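PDB 3I0P: malate dehydrogenase from Entamoeba histolytica, which probably catalyses the NAD-dependent interconversion of malate and oxaloacetate, as a member of the malate/L-lactate dehydrogenase family that binds its cofactor between two subunits. Local coordinates for residues 96-101 with 127-132; 107-112 with 288-293; 162-167 with 252-257. All blocks are in the same frame, centred on the assembly; numbering follows the deposited sequence.

Contact 1 of 3, residues 96-101 with 127-132. With NAD (nicotinamide-adenine-dinucleotide), chain B.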
loop_
_atom_site.group_PDB
_atom_site.type_symbol
_atom_site.label_atom_id
_atom_site.label_comp_id
_atom_site.label_asym_id
_atom_site.label_seq_id
_atom_site.Cartn_x
_atom_site.Cartn_y
_atom_site.Cartn_z
ATOM N N ASN A 96 -20.469 11.228 -1.372
ATOM C CA ASN A 96 -20.429 9.804 -1.047
ATOM C C ASN A 96 -19.247 9.499 -0.115
ATOM O O ASN A 96 -19.398 8.803 0.902
ATOM C CB ASN A 96 -20.383 8.947 -2.324
ATOM C CG ASN A 96 -21.615 9.151 -3.223
ATOM O OD1 ASN A 96 -22.754 9.060 -2.769
ATOM N ND2 ASN A 96 -21.379 9.426 -4.503
ATOM N N GLY A 97 -18.085 10.059 -0.455
ATOM C CA GLY A 97 -16.872 9.880 0.329
ATOM C C GLY A 97 -16.981 10.343 1.774
ATOM O O GLY A 97 -16.600 9.611 2.697
ATOM N N THR A 98 -17.502 11.558 1.965
ATOM C CA THR A 98 -17.624 12.149 3.291
ATOM C C THR A 98 -18.576 11.323 4.134
ATOM O O THR A 98 -18.265 10.954 5.266
ATOM C CB THR A 98 -18.088 13.616 3.214
ATOM O OG1 THR A 98 -17.107 14.375 2.505
ATOM C CG2 THR A 98 -18.272 14.217 4.597
ATOM N N ILE A 99 -19.731 11.017 3.568
ATOM C CA ILE A 99 -20.700 10.177 4.256
ATOM C C ILE A 99 -20.142 8.762 4.524
ATOM O O ILE A 99 -20.203 8.277 5.658
ATOM C CB ILE A 99 -22.044 10.167 3.513
ATOM C CG1 ILE A 99 -22.639 11.581 3.552
ATOM C CG2 ILE A 99 -23.004 9.093 4.108
ATOM C CD1 ILE A 99 -23.722 11.831 2.528
ATOM N N GLY A 100 -19.559 8.142 3.493
ATOM C CA GLY A 100 -18.964 6.809 3.603
ATOM C C GLY A 100 -17.919 6.661 4.699
ATOM O O GLY A 100 -17.966 5.708 5.483
ATOM N N MET A 101 -16.978 7.596 4.756
ATOM C CA MET A 101 -15.918 7.557 5.756
ATOM C C MET A 101 -16.444 7.901 7.152
ATOM O O MET A 101 -16.131 7.208 8.119
ATOM C CB MET A 101 -14.740 8.465 5.354
ATOM C CG MET A 101 -13.620 8.552 6.391
ATOM S SD MET A 101 -12.827 6.982 6.828
ATOM C CE MET A 101 -11.544 6.863 5.585
ATOM N N ALA A 127 -7.752 11.971 -2.344
ATOM C CA ALA A 127 -8.003 10.802 -1.498
ATOM C C ALA A 127 -7.704 11.147 -0.042
ATOM O O ALA A 127 -8.436 10.746 0.871
ATOM C CB ALA A 127 -7.185 9.601 -1.959
ATOM N N GLY A 128 -6.641 11.928 0.151
ATOM C CA GLY A 128 -6.175 12.335 1.470
ATOM C C GLY A 128 -7.231 12.960 2.346
ATOM O O GLY A 128 -7.119 12.899 3.567
ATOM N N TYR A 129 -8.261 13.549 1.743
ATOM C CA TYR A 129 -9.284 14.268 2.508
ATOM C C TYR A 129 -10.030 13.324 3.433
ATOM O O TYR A 129 -10.238 13.620 4.605
ATOM C CB TYR A 129 -10.276 14.988 1.584
ATOM C CG TYR A 129 -11.408 15.681 2.324
ATOM C CD1 TYR A 129 -11.210 16.921 2.932
ATOM C CD2 TYR A 129 -12.672 15.089 2.434
ATOM C CE1 TYR A 129 -12.237 17.566 3.623
ATOM C CE2 TYR A 129 -13.710 15.722 3.130
ATOM C CZ TYR A 129 -13.483 16.962 3.712
ATOM O OH TYR A 129 -14.492 17.610 4.389
ATOM N N TYR A 130 -10.429 12.181 2.892
ATOM C CA TYR A 130 -11.218 11.209 3.641
ATOM C C TYR A 130 -10.382 10.542 4.735
ATOM O O TYR A 130 -10.881 10.265 5.824
ATOM C CB TYR A 130 -11.871 10.212 2.673
ATOM C CG TYR A 130 -12.524 10.960 1.539
ATOM C CD1 TYR A 130 -13.812 11.507 1.675
ATOM C CD2 TYR A 130 -11.826 11.200 0.359
ATOM C CE1 TYR A 130 -14.383 12.246 0.648
ATOM C CE2 TYR A 130 -12.391 11.928 -0.668
ATOM C CZ TYR A 130 -13.663 12.448 -0.524
ATOM O OH TYR A 130 -14.193 13.161 -1.570
ATOM N N SER A 131 -9.100 10.333 4.456
ATOM C CA SER A 131 -8.186 9.798 5.459
ATOM C C SER A 131 -7.982 10.789 6.601
ATOM O O SER A 131 -7.873 10.389 7.761
ATOM C CB SER A 131 -6.846 9.399 4.833
ATOM O OG SER A 131 -6.981 8.167 4.132
ATOM N N LEU A 132 -7.946 12.079 6.272
ATOM C CA LEU A 132 -7.823 13.115 7.292
ATOM C C LEU A 132 -9.018 13.117 8.250
ATOM O O LEU A 132 -8.848 13.309 9.450
ATOM C CB LEU A 132 -7.630 14.497 6.662
ATOM C CG LEU A 132 -6.286 14.790 5.989
ATOM C CD1 LEU A 132 -6.369 16.074 5.182
ATOM C CD2 LEU A 132 -5.145 14.868 6.993
HETATM P PA NAD B . 2.668 13.113 -4.928
HETATM O O1A NAD B . 2.517 14.615 -4.943
HETATM O O2A NAD B . 3.702 12.491 -5.811
HETATM O O5B NAD B . 2.953 12.706 -3.398
HETATM C C5B NAD B . 2.101 13.206 -2.352
HETATM C C4B NAD B . 2.296 12.454 -1.028
HETATM O O4B NAD B . 3.673 12.134 -0.791
HETATM C C3B NAD B . 1.873 13.276 0.172
HETATM O O3B NAD B . 1.400 12.380 1.192
HETATM C C2B NAD B . 3.152 13.948 0.619
HETATM O O2B NAD B . 3.118 14.275 2.009
HETATM C C1B NAD B . 4.174 12.865 0.339
HETATM N N9A NAD B . 5.553 13.359 0.054
HETATM C C8A NAD B . 5.941 14.132 -0.971
HETATM N N7A NAD B . 7.275 14.321 -0.880
HETATM C C5A NAD B . 7.723 13.649 0.206
HETATM C C6A NAD B . 8.975 13.468 0.803
HETATM N N6A NAD B . 10.088 14.043 0.287
HETATM N N1A NAD B . 9.081 12.716 1.925
HETATM C C2A NAD B . 8.001 12.139 2.467
HETATM N N3A NAD B . 6.791 12.291 1.912
HETATM C C4A NAD B . 6.627 13.042 0.786
HETATM O O3 NAD B . 1.234 12.383 -5.168
HETATM P PN NAD B . 0.338 12.322 -6.526
HETATM O O1N NAD B . 0.297 10.878 -6.967
HETATM O O2N NAD B . 0.762 13.404 -7.488
HETATM O O5D NAD B . -1.132 12.709 -6.020
HETATM C C5D NAD B . -1.504 14.075 -5.813
HETATM C C4D NAD B . -2.993 14.177 -5.489
HETATM O O4D NAD B . -3.778 13.726 -6.596
HETATM C C3D NAD B . -3.386 13.308 -4.301
HETATM O O3D NAD B . -4.034 14.149 -3.336
HETATM C C2D NAD B . -4.311 12.233 -4.871
HETATM O O2D NAD B . -5.402 11.833 -4.021
HETATM C C1D NAD B . -4.854 12.919 -6.105
HETATM N N1N NAD B . -5.344 11.961 -7.094
HETATM C C2N NAD B . -6.679 11.775 -7.196
HETATM C C3N NAD B . -7.193 10.871 -8.129
HETATM C C7N NAD B . -8.674 10.647 -8.256
HETATM O O7N NAD B . -9.083 9.849 -9.089
HETATM N N7N NAD B . -9.506 11.319 -7.463
HETATM C C4N NAD B . -6.311 10.166 -8.952
HETATM C C5N NAD B . -4.933 10.372 -8.819
HETATM C C6N NAD B . -4.472 11.288 -7.874
HETATM O O HOH W 1 -16.871 17.053 2.882
#

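Contact 2 of 3, residues 107-112 with 288-293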
loop_
_atom_site.group_PDB
_atom_site.type_symbol
_atom_site.label_atom_id
_atom_site.label_comp_id
_atom_site.label_asym_id
_atom_site.label_seq_id
_atom_site.Cartn_x
_atom_site.Cartn_y
_atom_site.Cartn_z
ATOM N N LYS A 107 -18.818 3.384 12.863
ATOM C CA LYS A 107 -18.712 1.942 13.086
ATOM C C LYS A 107 -17.417 1.523 13.781
ATOM O O LYS A 107 -17.405 0.541 14.527
ATOM C CB LYS A 107 -18.824 1.181 11.763
ATOM C CG LYS A 107 -20.084 1.456 10.980
ATOM C CD LYS A 107 -20.197 0.534 9.788
ATOM C CE LYS A 107 -21.563 0.652 9.145
ATOM N NZ LYS A 107 -22.654 0.289 10.103
ATOM N N ALA A 108 -16.325 2.238 13.528
ATOM C CA ALA A 108 -15.062 1.890 14.175
ATOM C C ALA A 108 -15.134 2.237 15.653
ATOM O O ALA A 108 -14.681 1.465 16.492
ATOM C CB ALA A 108 -13.876 2.578 13.502
ATOM N N LYS A 109 -15.738 3.387 15.956
ATOM C CA LYS A 109 -15.916 3.852 17.330
ATOM C C LYS A 109 -16.776 2.904 18.160
ATOM O O LYS A 109 -16.543 2.729 19.358
ATOM C CB LYS A 109 -16.525 5.250 17.342
ATOM C CG LYS A 109 -15.604 6.340 16.817
ATOM C CD LYS A 109 -14.440 6.582 17.749
ATOM C CE LYS A 109 -13.946 8.000 17.615
ATOM N NZ LYS A 109 -12.715 8.189 18.418
ATOM N N LYS A 110 -17.761 2.284 17.521
ATOM C CA LYS A 110 -18.644 1.365 18.219
ATOM C C LYS A 110 -18.089 -0.064 18.326
ATOM O O LYS A 110 -18.316 -0.724 19.334
ATOM C CB LYS A 110 -20.031 1.360 17.572
ATOM C CG LYS A 110 -21.137 0.857 18.488
ATOM C CD LYS A 110 -22.471 0.800 17.757
ATOM C CE LYS A 110 -23.459 -0.129 18.482
ATOM N NZ LYS A 110 -24.840 0.011 17.928
ATOM N N TYR A 111 -17.363 -0.532 17.304
ATOM C CA TYR A 111 -16.924 -1.941 17.235
ATOM C C TYR A 111 -15.425 -2.156 17.128
ATOM O O TYR A 111 -14.947 -3.272 17.342
ATOM C CB TYR A 111 -17.591 -2.663 16.068
ATOM C CG TYR A 111 -19.091 -2.743 16.168
ATOM C CD1 TYR A 111 -19.895 -1.863 15.449
ATOM C CD2 TYR A 111 -19.710 -3.698 16.980
ATOM C CE1 TYR A 111 -21.277 -1.925 15.533
ATOM C CE2 TYR A 111 -21.095 -3.772 17.070
ATOM C CZ TYR A 111 -21.872 -2.881 16.343
ATOM O OH TYR A 111 -23.252 -2.934 16.418
ATOM N N GLY A 112 -14.687 -1.105 16.785
ATOM C CA GLY A 112 -13.233 -1.199 16.639
ATOM C C GLY A 112 -12.779 -0.923 15.219
ATOM O O GLY A 112 -11.738 -0.298 14.999
ATOM N N ALA A 288 -11.701 2.595 8.428
ATOM C CA ALA A 288 -11.353 3.283 9.670
ATOM C C ALA A 288 -11.033 2.277 10.787
ATOM O O ALA A 288 -11.774 1.319 11.010
ATOM C CB ALA A 288 -12.473 4.201 10.085
ATOM N N ILE A 289 -9.916 2.499 11.467
ATOM C CA ILE A 289 -9.463 1.622 12.541
ATOM C C ILE A 289 -9.355 2.441 13.821
ATOM O O ILE A 289 -8.614 3.421 13.876
ATOM C CB ILE A 289 -8.081 0.993 12.221
ATOM C CG1 ILE A 289 -8.184 0.067 11.014
ATOM C CG2 ILE A 289 -7.506 0.264 13.446
ATOM C CD1 ILE A 289 -6.884 -0.133 10.319
ATOM N N ASN A 290 -10.095 2.031 14.846
ATOM C CA ASN A 290 -10.125 2.757 16.104
ATOM C C ASN A 290 -8.907 2.438 16.956
ATOM O O ASN A 290 -8.806 1.351 17.524
ATOM C CB ASN A 290 -11.415 2.445 16.865
ATOM C CG ASN A 290 -11.604 3.321 18.086
ATOM O OD1 ASN A 290 -10.897 4.314 18.281
ATOM N ND2 ASN A 290 -12.576 2.963 18.915
ATOM N N VAL A 291 -7.996 3.401 17.037
ATOM C CA VAL A 291 -6.747 3.260 17.780
ATOM C C VAL A 291 -6.949 2.861 19.260
ATOM O O VAL A 291 -6.286 1.928 19.756
ATOM C CB VAL A 291 -5.885 4.547 17.667
ATOM C CG1 VAL A 291 -4.789 4.585 18.740
ATOM C CG2 VAL A 291 -5.296 4.679 16.264
ATOM N N GLU A 292 -7.875 3.540 19.946
ATOM C CA GLU A 292 -8.048 3.346 21.386
ATOM C C GLU A 292 -8.452 1.905 21.772
ATOM O O GLU A 292 -8.307 1.511 22.928
ATOM C CB GLU A 292 -8.951 4.435 22.010
ATOM C CG GLU A 292 -10.471 4.241 21.829
ATOM C CD GLU A 292 -11.294 5.529 22.086
ATOM O OE1 GLU A 292 -10.747 6.474 22.719
ATOM O OE2 GLU A 292 -12.480 5.592 21.643
ATOM N N CYS A 293 -8.923 1.123 20.796
ATOM C CA CYS A 293 -9.144 -0.324 20.977
ATOM C C CYS A 293 -7.849 -1.110 21.226
ATOM O O CYS A 293 -7.885 -2.213 21.785
ATOM C CB CYS A 293 -9.851 -0.918 19.765
ATOM S SG CYS A 293 -11.578 -0.446 19.615
#

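Contact 3 of 3, residues 162-167 with 252-257. With NAD (nicotinamide-adenine-dinucleotide), chain B.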
loop_
_atom_site.group_PDB
_atom_site.type_symbol
_atom_site.label_atom_id
_atom_site.label_comp_id
_atom_site.label_asym_id
_atom_site.label_seq_id
_atom_site.Cartn_x
_atom_site.Cartn_y
_atom_site.Cartn_z
ATOM N N GLY A 162 -6.652 2.760 -13.681
ATOM C CA GLY A 162 -6.677 4.153 -13.261
ATOM C C GLY A 162 -5.384 4.508 -12.546
ATOM O O GLY A 162 -4.534 3.641 -12.315
ATOM N N THR A 163 -5.215 5.783 -12.216
ATOM C CA THR A 163 -4.085 6.205 -11.410
ATOM C C THR A 163 -4.291 5.737 -9.966
ATOM O O THR A 163 -3.364 5.764 -9.151
ATOM C CB THR A 163 -3.900 7.720 -11.467
ATOM O OG1 THR A 163 -5.182 8.357 -11.368
ATOM C CG2 THR A 163 -3.260 8.120 -12.787
ATOM N N ASN A 164 -5.522 5.325 -9.666
ATOM C CA ASN A 164 -5.863 4.580 -8.461
ATOM C C ASN A 164 -5.108 5.000 -7.205
ATOM O O ASN A 164 -4.226 4.278 -6.732
ATOM C CB ASN A 164 -5.699 3.084 -8.738
ATOM C CG ASN A 164 -6.729 2.570 -9.729
ATOM O OD1 ASN A 164 -7.476 3.356 -10.318
ATOM N ND2 ASN A 164 -6.789 1.249 -9.906
ATOM N N PRO A 165 -5.452 6.182 -6.659
ATOM C CA PRO A 165 -4.721 6.653 -5.494
ATOM C C PRO A 165 -5.099 5.901 -4.229
ATOM O O PRO A 165 -6.190 5.328 -4.126
ATOM C CB PRO A 165 -5.124 8.129 -5.394
ATOM C CG PRO A 165 -6.489 8.174 -5.941
ATOM C CD PRO A 165 -6.535 7.114 -7.033
ATOM N N LEU A 166 -4.159 5.907 -3.292
ATOM C CA LEU A 166 -4.330 5.339 -1.973
ATOM C C LEU A 166 -3.940 6.433 -1.001
ATOM O O LEU A 166 -2.895 7.062 -1.160
ATOM C CB LEU A 166 -3.400 4.140 -1.818
ATOM C CG LEU A 166 -3.396 3.345 -0.521
ATOM C CD1 LEU A 166 -4.744 2.668 -0.303
ATOM C CD2 LEU A 166 -2.267 2.312 -0.582
ATOM N N ALA A 167 -4.794 6.687 -0.019
ATOM C CA ALA A 167 -4.478 7.636 1.044
ATOM C C ALA A 167 -4.553 6.936 2.390
ATOM O O ALA A 167 -5.421 6.087 2.600
ATOM C CB ALA A 167 -5.400 8.815 1.009
ATOM N N GLU A 252 -3.771 -2.461 -8.688
ATOM C CA GLU A 252 -4.850 -3.447 -8.761
ATOM C C GLU A 252 -5.577 -3.623 -7.422
ATOM O O GLU A 252 -6.814 -3.722 -7.394
ATOM C CB GLU A 252 -4.361 -4.795 -9.292
ATOM C CG GLU A 252 -5.516 -5.771 -9.464
ATOM C CD GLU A 252 -5.123 -7.145 -9.956
ATOM O OE1 GLU A 252 -3.952 -7.380 -10.334
ATOM O OE2 GLU A 252 -6.021 -8.001 -9.963
ATOM N N PHE A 253 -4.807 -3.661 -6.330
ATOM C CA PHE A 253 -5.356 -3.682 -4.975
ATOM C C PHE A 253 -6.415 -2.601 -4.837
ATOM O O PHE A 253 -7.564 -2.883 -4.487
ATOM C CB PHE A 253 -4.235 -3.497 -3.938
ATOM C CG PHE A 253 -4.720 -3.157 -2.545
ATOM C CD1 PHE A 253 -5.488 -4.058 -1.811
ATOM C CD2 PHE A 253 -4.381 -1.937 -1.955
ATOM C CE1 PHE A 253 -5.922 -3.735 -0.521
ATOM C CE2 PHE A 253 -4.810 -1.610 -0.662
ATOM C CZ PHE A 253 -5.575 -2.509 0.051
ATOM N N VAL A 254 -6.035 -1.368 -5.157
ATOM C CA VAL A 254 -6.957 -0.244 -5.088
ATOM C C VAL A 254 -8.221 -0.504 -5.923
ATOM O O VAL A 254 -9.347 -0.323 -5.436
ATOM C CB VAL A 254 -6.269 1.071 -5.498
ATOM C CG1 VAL A 254 -7.307 2.173 -5.721
ATOM C CG2 VAL A 254 -5.261 1.473 -4.433
ATOM N N GLU A 255 -8.017 -0.961 -7.155
ATOM C CA GLU A 255 -9.101 -1.264 -8.077
ATOM C C GLU A 255 -10.106 -2.266 -7.499
ATOM O O GLU A 255 -11.325 -2.039 -7.549
ATOM C CB GLU A 255 -8.514 -1.808 -9.381
ATOM C CG GLU A 255 -9.524 -1.993 -10.507
ATOM C CD GLU A 255 -9.877 -0.686 -11.193
ATOM O OE1 GLU A 255 -11.053 -0.528 -11.572
ATOM O OE2 GLU A 255 -8.983 0.185 -11.347
ATOM N N ILE A 256 -9.590 -3.375 -6.965
ATOM C CA ILE A 256 -10.427 -4.441 -6.405
ATOM C C ILE A 256 -11.198 -3.941 -5.193
ATOM O O ILE A 256 -12.399 -4.165 -5.089
ATOM C CB ILE A 256 -9.595 -5.666 -6.032
ATOM C CG1 ILE A 256 -9.075 -6.343 -7.297
ATOM C CG2 ILE A 256 -10.402 -6.641 -5.185
ATOM C CD1 ILE A 256 -7.994 -7.349 -7.024
ATOM N N MET A 257 -10.510 -3.243 -4.295
ATOM C CA MET A 257 -11.145 -2.656 -3.115
ATOM C C MET A 257 -12.230 -1.655 -3.504
ATOM O O MET A 257 -13.240 -1.531 -2.815
ATOM C CB MET A 257 -10.102 -1.954 -2.222
ATOM C CG MET A 257 -9.016 -2.859 -1.655
ATOM S SD MET A 257 -9.650 -3.959 -0.387
ATOM C CE MET A 257 -9.492 -2.940 1.082
HETATM P PA NAD B . 2.668 13.113 -4.928
HETATM O O1A NAD B . 2.517 14.615 -4.943
HETATM O O2A NAD B . 3.702 12.491 -5.811
HETATM O O5B NAD B . 2.953 12.706 -3.398
HETATM C C5B NAD B . 2.101 13.206 -2.352
HETATM C C4B NAD B . 2.296 12.454 -1.028
HETATM O O4B NAD B . 3.673 12.134 -0.791
HETATM C C3B NAD B . 1.873 13.276 0.172
HETATM O O3B NAD B . 1.400 12.380 1.192
HETATM C C2B NAD B . 3.152 13.948 0.619
HETATM O O2B NAD B . 3.118 14.275 2.009
HETATM C C1B NAD B . 4.174 12.865 0.339
HETATM N N9A NAD B . 5.553 13.359 0.054
HETATM C C8A NAD B . 5.941 14.132 -0.971
HETATM N N7A NAD B . 7.275 14.321 -0.880
HETATM C C5A NAD B . 7.723 13.649 0.206
HETATM C C6A NAD B . 8.975 13.468 0.803
HETATM N N6A NAD B . 10.088 14.043 0.287
HETATM N N1A NAD B . 9.081 12.716 1.925
HETATM C C2A NAD B . 8.001 12.139 2.467
HETATM N N3A NAD B . 6.791 12.291 1.912
HETATM C C4A NAD B . 6.627 13.042 0.786
HETATM O O3 NAD B . 1.234 12.383 -5.168
HETATM P PN NAD B . 0.338 12.322 -6.526
HETATM O O1N NAD B . 0.297 10.878 -6.967
HETATM O O2N NAD B . 0.762 13.404 -7.488
HETATM O O5D NAD B . -1.132 12.709 -6.020
HETATM C C5D NAD B . -1.504 14.075 -5.813
HETATM C C4D NAD B . -2.993 14.177 -5.489
HETATM O O4D NAD B . -3.778 13.726 -6.596
HETATM C C3D NAD B . -3.386 13.308 -4.301
HETATM O O3D NAD B . -4.034 14.149 -3.336
HETATM C C2D NAD B . -4.311 12.233 -4.871
HETATM O O2D NAD B . -5.402 11.833 -4.021
HETATM C C1D NAD B . -4.854 12.919 -6.105
HETATM N N1N NAD B . -5.344 11.961 -7.094
HETATM C C2N NAD B . -6.679 11.775 -7.196
HETATM C C3N NAD B . -7.193 10.871 -8.129
HETATM C C7N NAD B . -8.674 10.647 -8.256
HETATM O O7N NAD B . -9.083 9.849 -9.089
HETATM N N7N NAD B . -9.506 11.319 -7.463
HETATM C C4N NAD B . -6.311 10.166 -8.952
HETATM C C5N NAD B . -4.933 10.372 -8.819
HETATM C C6N NAD B . -4.472 11.288 -7.874
HETATM O O HOH W 2 -9.246 1.568 -13.318
#

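Contact 1 of 3, residues 96-101 with 127-132
Tyr130 brings its ring against the bare backbone of Gly97, with CD1 3.4 Å from Gly97 C and CE1 beside Gly97 CA. Because Gly97 has no side chain, an aromatic ring can meet the helix backbone itself. The first torsion of Tyr130 places CG anti to its carbonyl carbon (chi1 -48°), and from there the ring reaches across to helix 93-111. Its edge, near the ring plane, meets Thr98 N, which is 3.5 Å from Tyr130 CE1. Tyr129 CD2 covers one face of the same ring, toward the rim.

One turn further on, Met101 folds its bent chain over the backbone of Tyr130: Met101 CG lies 3.3 Å from Tyr130 O. A flexible thioether suits a side chain that must bend along a neighbouring helix. Thr98 OG1 approaches the edge of the Tyr129 ring, and a water joins the two hydroxyls, 2.7 Å from Thr98 OG1 and 2.9 Å from Tyr129 OH.

Helices 93-111 and 127-136 of the malate/L-lactate dehydrogenase fold run nearly parallel here, at 27° and 9.7 Å between segment axes. Tyr130 also stacks on Phe124, and Ala127 N bonds to NAD O2D at 2.9 Å.

No direct hydrogen bond joins the two segments. Van der Waals contact of side chains with backbone holds them, plus one water bridge, while Tyr130 OH bonds to Phe124 O and Thr98 OG1 to His94 O.

Contact 2 of 3, residues 107-112 with 288-293
Asn290 N donates a nearly straight hydrogen bond, 2.9 Å long, to Gly112 O, where helix 107-111 ends and strand 288-290 passes at 32° to it, 7.2 Å between axes. Gly112 is the first residue to leave the helix, and its positive phi of 117° is readily reached by glycine, which has no CB to press on the preceding carbonyl.

Before that turn, Ala108 points its CB at the strand and meets Ala288 CB at 4.0 Å; two small methyl groups let the helix lie close over the sheet. The backbone sets Asn290 CB 3.4 Å from Ala108 O. With CG anti to the backbone N (chi1 -172°), the amide is then carried over the helix end, ND2 3.5 Å from Ala108 O and 3.8 Å from Lys109 CA.

Helix 93-111 is the connection of a beta-alpha-beta crossover: it links the parallel neighbours 83-87 and 113-121 in sequence, and here lies against strand 282-290, antiparallel to the latter. Ala288 continues the pairing with Gly114.

Beyond the strand, Cys293 SG rests 3.5 Å from Gly112 CA, a sulfur against a bare backbone, and Cys293 also packs on Thr83 of the second subunit. On the solvent-exposed side the long chain of Lys109 crosses Glu292 at about a right angle, Lys109 NZ 4.1 Å from Glu292 OE2, too far for a salt bridge; Lys109 NZ bonds instead to Glu137 O.

Contact 3 of 3, residues 162-167 with 252-257
Asn164 turns its CG anti to its own carbonyl carbon (chi1 -68°), while Glu255, extended at first, bends at chi2 (78°), and the amide of the one thereby meets the carboxylate of the other. Asn164 ND2 donates to Glu255 OE2 at 2.8 Å, nearly straight at 166°. The bond leaves close to the amide plane but reaches the oxygen on its anti side, somewhat out of the carboxylate plane. An amide suits this place because it can serve several partners: Asn164 ND2 also bonds to Ser251 O. Asparagine is, besides, among the residues that most readily adopt the positive phi found here.

Val254, on the adjoining position of helix 244-259, packs its CG1 against Asn164 CB at 3.5 Å, and the same methyl lies 3.7 Å from Pro165 O. Its other branch, CG2, comes 4.2 Å from Leu166 CB. The two methyls of this beta-branched residue thus spread over the chain from Asn164 to Leu166. Leu166 CD1 extends the apolar line to Phe253 CE2, and Phe253 packs on Ile168 of the second subunit.

On the far side of the loop is the cofactor. Pro165 lays CG over the face of the nicotinamide ring, 3.5 Å from C3N, a compact, rigid apolar ring suited to an aromatic face; Thr163 OG1 stands at the ring's edge, 3.2 Å from C4N, the carbon that exchanges hydride in NAD enzymes.

The other oxygen of Glu255 receives Asn146 ND2 and Leu267 N. With both oxygens bonded, this buried carboxylate is probably stable in charged form, and through Asn164 it lies behind the residues that touch the nicotinamide, consistent with a second-shell role.

Contacts 1 and 2 share helix 93-111, their centres 16 Å apart, and meet where Met101 SD lies 4.3 Å from Ala288 CB. Contact 1 also touches contact 3, 15 Å away between centres: Ser131 OG makes a weak hydrogen bond to Ala167 O, and Ala127 CB comes 4.3 Å from Pro165 CB. That junction brings two parts of the NAD site side by side, Ala127 at the ribose and Thr163 with Pro165 at the nicotinamide. Contact 2 lies about 9 Å from contact 3 at the nearest atoms, remote from the cofactor. Both of these contacts reach the same mixed sheet and both border the second subunit, whose His245 and Lys246 also hydrogen-bond to NAD.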